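Local coordinates for butyrophilin subfamily 1 member A1 (PDB 4HH8), which probably takes part in the secretion of milk-fat droplets and probably inhibits the proliferation and cytokine secretion of activated T cells, at residues L62-G66 against Q67-G71; A75-R78 against G79-L83. The protein carries 1 engineered substitution. One frame throughout, in Å; residues are numbered along the deposited sequence.

Both contacts lie in the membrane-distal V-type immunoglobulin domain of the extracellular part of butyrophilin, and they follow one another in the chain. Contact 1 is the C'-C'' hairpin, formed by strands 61-64 and 67-68 at one margin of the six-stranded sheet. Contact 2 is the turn that leads into strand 81-85, the D strand, an outermost strand of the opposing four-stranded sheet. Together they trace how the chain passes from one sheet of the sandwich to the other. The centres of contact 1 and contact 2 are about 12 Å apart. The two touch directly: Arg-78 NE of contact 2 lies 2.8 Å from Glu-70 O of contact 1, probably a hydrogen bond.

Contact 1: L62-G66 against Q67-G71; sequences LSREG and QEQEG. Unlike the reference sequence in segment 62-66: Leu-62 (reference Val).
The guanidinium of Arg-64 is approached obliquely by Gln-69, whose CG lies 3.9 Å from Arg-64 NH1, while CD2 of Leu-62, a leucine where the reference sequence has valine, sits over one face near the rim. NH1 also forms a salt bridge with Glu-72. The amide plane of Gln-69 is turned 42° from the guanidinium, and the two side chains cross at about a right angle. All this decorates a tight beta hairpin, the C'-C'' hairpin of a V-set immunoglobulin domain, closed by a type I' turn from Arg-64 to Gln-67. Glu-65 and Gly-66 occupy its corners with positive phi, and across its mouth Gln-67 N donates to Arg-64 O at 2.8 Å. The return bond, from Arg-64 N to Gln-67 O, measures 3.0 Å. A bend at chi2 (-59°) folds the Gln-69 chain back, and its NE2 donates to the same Gln-67 O at 3.1 Å from above the carbonyl plane. Arg-64 N comes to the opposite face, and the oxygen is thus gripped from two sides. With an alanine at Gln-69, Gln-67 O would probably lose its amide donor and a gap would open beside Arg-64 NH1. Beyond the Ser-63 and Glu-68 pair, the hairpin ends in a short, nearly straight bond: Gln-69 N to Leu-62 O, 2.7 Å with 167° at the hydrogen.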
# COMPACT_ATOMS: atom_id res chain seq x y z
N LEU A 62 -9.91 -18.64 7.33
CA LEU A 62 -10.30 -20.01 7.06
C LEU A 62 -11.79 -20.24 7.37
O LEU A 62 -12.26 -19.98 8.48
CB LEU A 62 -9.40 -21.02 7.78
CG LEU A 62 -9.68 -22.49 7.45
CD1 LEU A 62 -9.60 -22.80 5.94
CD2 LEU A 62 -8.78 -23.49 8.27
N SER A 63 -12.53 -20.64 6.34
CA SER A 63 -13.89 -21.12 6.52
C SER A 63 -13.92 -22.59 6.14
O SER A 63 -13.36 -22.97 5.11
CB SER A 63 -14.84 -20.37 5.62
OG SER A 63 -16.17 -20.69 5.94
N ARG A 64 -14.54 -23.42 6.97
CA ARG A 64 -14.93 -24.79 6.57
C ARG A 64 -16.38 -25.04 6.94
O ARG A 64 -16.86 -24.56 7.96
CB ARG A 64 -14.09 -25.85 7.26
CG ARG A 64 -12.77 -26.14 6.59
CD ARG A 64 -12.24 -27.52 7.05
NE ARG A 64 -10.78 -27.47 7.23
CZ ARG A 64 -10.18 -27.15 8.38
NH1 ARG A 64 -10.89 -26.88 9.47
NH2 ARG A 64 -8.85 -27.11 8.43
N GLU A 65 -17.08 -25.79 6.10
CA GLU A 65 -18.47 -26.15 6.38
C GLU A 65 -19.27 -24.92 6.79
O GLU A 65 -19.99 -24.94 7.81
CB GLU A 65 -18.54 -27.25 7.46
CG GLU A 65 -19.01 -28.61 6.95
CD GLU A 65 -17.86 -29.56 6.62
OE1 GLU A 65 -17.17 -30.04 7.56
OE2 GLU A 65 -17.65 -29.83 5.41
N GLY A 66 -19.13 -23.85 6.01
CA GLY A 66 -19.81 -22.57 6.24
C GLY A 66 -19.52 -21.88 7.56
O GLY A 66 -20.25 -20.96 7.95
N GLN A 67 -18.46 -22.28 8.25
CA GLN A 67 -18.09 -21.54 9.47
C GLN A 67 -16.62 -21.08 9.54
O GLN A 67 -15.69 -21.81 9.21
CB GLN A 67 -18.51 -22.31 10.74
CG GLN A 67 -19.94 -22.90 10.64
CD GLN A 67 -20.72 -22.88 11.95
OE1 GLN A 67 -20.20 -23.21 13.03
NE2 GLN A 67 -22.01 -22.50 11.86
N GLU A 68 -16.44 -19.84 9.96
CA GLU A 68 -15.09 -19.36 10.18
C GLU A 68 -14.39 -20.22 11.24
O GLU A 68 -14.94 -20.42 12.32
CB GLU A 68 -15.14 -17.92 10.63
CG GLU A 68 -13.82 -17.46 11.20
CD GLU A 68 -13.67 -15.96 11.19
OE1 GLU A 68 -14.66 -15.23 11.41
OE2 GLU A 68 -12.54 -15.53 10.96
N GLN A 69 -13.18 -20.70 10.94
CA GLN A 69 -12.36 -21.41 11.92
C GLN A 69 -11.28 -20.51 12.56
O GLN A 69 -10.13 -20.49 12.10
CB GLN A 69 -11.67 -22.62 11.26
CG GLN A 69 -12.62 -23.59 10.55
CD GLN A 69 -13.65 -24.18 11.50
OE1 GLN A 69 -13.32 -24.69 12.57
NE2 GLN A 69 -14.92 -24.07 11.13
N GLU A 70 -11.63 -19.78 13.62
CA GLU A 70 -10.71 -18.79 14.22
C GLU A 70 -9.39 -19.35 14.78
O GLU A 70 -8.35 -18.70 14.71
CB GLU A 70 -11.40 -17.97 15.31
CG GLU A 70 -12.51 -17.05 14.81
CD GLU A 70 -13.00 -16.08 15.89
OE1 GLU A 70 -12.59 -14.88 15.84
OE2 GLU A 70 -13.79 -16.51 16.77
N GLY A 71 -9.45 -20.56 15.35
CA GLY A 71 -8.27 -21.17 15.93
C GLY A 71 -7.23 -21.65 14.92
O GLY A 71 -6.14 -22.08 15.31

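Contact 2: A75-R78 against G79-L83; sequences AEYR and GRVSL
Tyr-77 and Arg-80 bring their flat groups together with the ring and guanidinium planes only 17° apart, yet the side chains run obliquely to each other and NH1 of Arg-80 meets the ring near CE1, at 3.5 Å. Between them the backbone makes a type II beta turn from Tyr-77 to Arg-80, closed by Arg-80 N donating to Tyr-77 O at 3.0 Å. Gly-79 takes its third position with a positive phi, where a CB would clash with Arg-78 O. The first torsion of Arg-80 (chi1 49°) sets CG between its own backbone N and carbonyl carbon and brings it within 3.0 Å of Tyr-77 O. From there the chain runs out past the carbonyl of Tyr-77 and bends at chi3, and the guanidinium presents its edge to Glu-76 O, which accepts a weak but straight bond from NH1 at 3.3 Å. Val-81 comes to Tyr-77 at about a right angle, its CG1 3.8 Å from Tyr-77 CB. The strongest partner of the Arg-80 guanidinium lies outside the turn: NH2 forms a salt bridge with Asp-104, the Arg-Asp pair familiar at the base of V-set domains. The turn touches both sheets of the sandwich: Arg-80 pairs through its backbone with Gln-98, just after strand 92-97, Tyr-77 rests on Ile-97 of that strand, and Val-81 packs on Phe-61 of strand 61-64 in the opposing sheet.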
# COMPACT_ATOMS: atom_id res chain seq x y z
N ALA A 75 -2.92 -15.19 14.63
CA ALA A 75 -3.41 -14.32 15.73
C ALA A 75 -3.49 -12.84 15.37
O ALA A 75 -4.38 -12.13 15.85
CB ALA A 75 -2.58 -14.53 17.01
N GLU A 76 -2.58 -12.38 14.52
CA GLU A 76 -2.58 -11.01 14.00
C GLU A 76 -3.64 -10.75 12.92
O GLU A 76 -3.82 -9.60 12.49
CB GLU A 76 -1.23 -10.72 13.41
CG GLU A 76 -0.57 -11.95 12.82
CD GLU A 76 0.55 -11.60 11.88
OE1 GLU A 76 0.25 -10.90 10.89
OE2 GLU A 76 1.71 -12.04 12.14
N TYR A 77 -4.31 -11.80 12.45
CA TYR A 77 -5.47 -11.58 11.59
C TYR A 77 -6.79 -11.78 12.28
O TYR A 77 -7.78 -11.18 11.90
CB TYR A 77 -5.34 -12.36 10.28
CG TYR A 77 -4.32 -11.69 9.39
CD1 TYR A 77 -4.63 -10.49 8.74
CD2 TYR A 77 -3.02 -12.20 9.25
CE1 TYR A 77 -3.69 -9.85 7.95
CE2 TYR A 77 -2.07 -11.56 8.48
CZ TYR A 77 -2.41 -10.39 7.82
OH TYR A 77 -1.49 -9.75 7.02
N ARG A 78 -6.81 -12.57 13.34
CA ARG A 78 -8.03 -12.88 14.07
C ARG A 78 -8.73 -11.65 14.51
O ARG A 78 -8.12 -10.76 15.07
CB ARG A 78 -7.71 -13.64 15.34
CG ARG A 78 -7.99 -15.11 15.28
CD ARG A 78 -7.52 -15.68 16.59
NE ARG A 78 -6.85 -16.96 16.39
CZ ARG A 78 -5.88 -17.42 17.17
NH1 ARG A 78 -5.43 -16.68 18.19
NH2 ARG A 78 -5.34 -18.61 16.91
N GLY A 79 -10.04 -11.61 14.29
CA GLY A 79 -10.82 -10.46 14.74
C GLY A 79 -10.79 -9.26 13.79
O GLY A 79 -11.51 -8.29 14.03
N ARG A 80 -9.99 -9.30 12.72
CA ARG A 80 -10.02 -8.23 11.71
C ARG A 80 -10.31 -8.76 10.29
O ARG A 80 -10.24 -8.02 9.32
CB ARG A 80 -8.72 -7.38 11.76
CG ARG A 80 -7.42 -8.19 11.77
CD ARG A 80 -6.14 -7.35 12.11
NE ARG A 80 -5.92 -6.32 11.11
CZ ARG A 80 -4.94 -6.30 10.21
NH1 ARG A 80 -3.95 -7.20 10.20
NH2 ARG A 80 -4.94 -5.30 9.35
N VAL A 81 -10.62 -10.06 10.19
CA VAL A 81 -10.93 -10.70 8.90
C VAL A 81 -12.34 -11.26 8.88
O VAL A 81 -12.87 -11.69 9.91
CB VAL A 81 -9.94 -11.85 8.55
CG1 VAL A 81 -8.53 -11.33 8.40
CG2 VAL A 81 -9.98 -12.96 9.62
N SER A 82 -12.96 -11.24 7.70
CA SER A 82 -14.31 -11.76 7.50
C SER A 82 -14.55 -12.05 6.03
O SER A 82 -13.94 -11.44 5.17
CB SER A 82 -15.41 -10.80 8.04
OG SER A 82 -15.43 -9.57 7.34
N LEU A 83 -15.48 -12.96 5.77
CA LEU A 83 -15.77 -13.43 4.44
C LEU A 83 -16.78 -12.50 3.86
O LEU A 83 -17.79 -12.20 4.50
CB LEU A 83 -16.38 -14.83 4.52
CG LEU A 83 -16.60 -15.56 3.20
CD1 LEU A 83 -15.28 -15.70 2.43
CD2 LEU A 83 -17.24 -16.90 3.50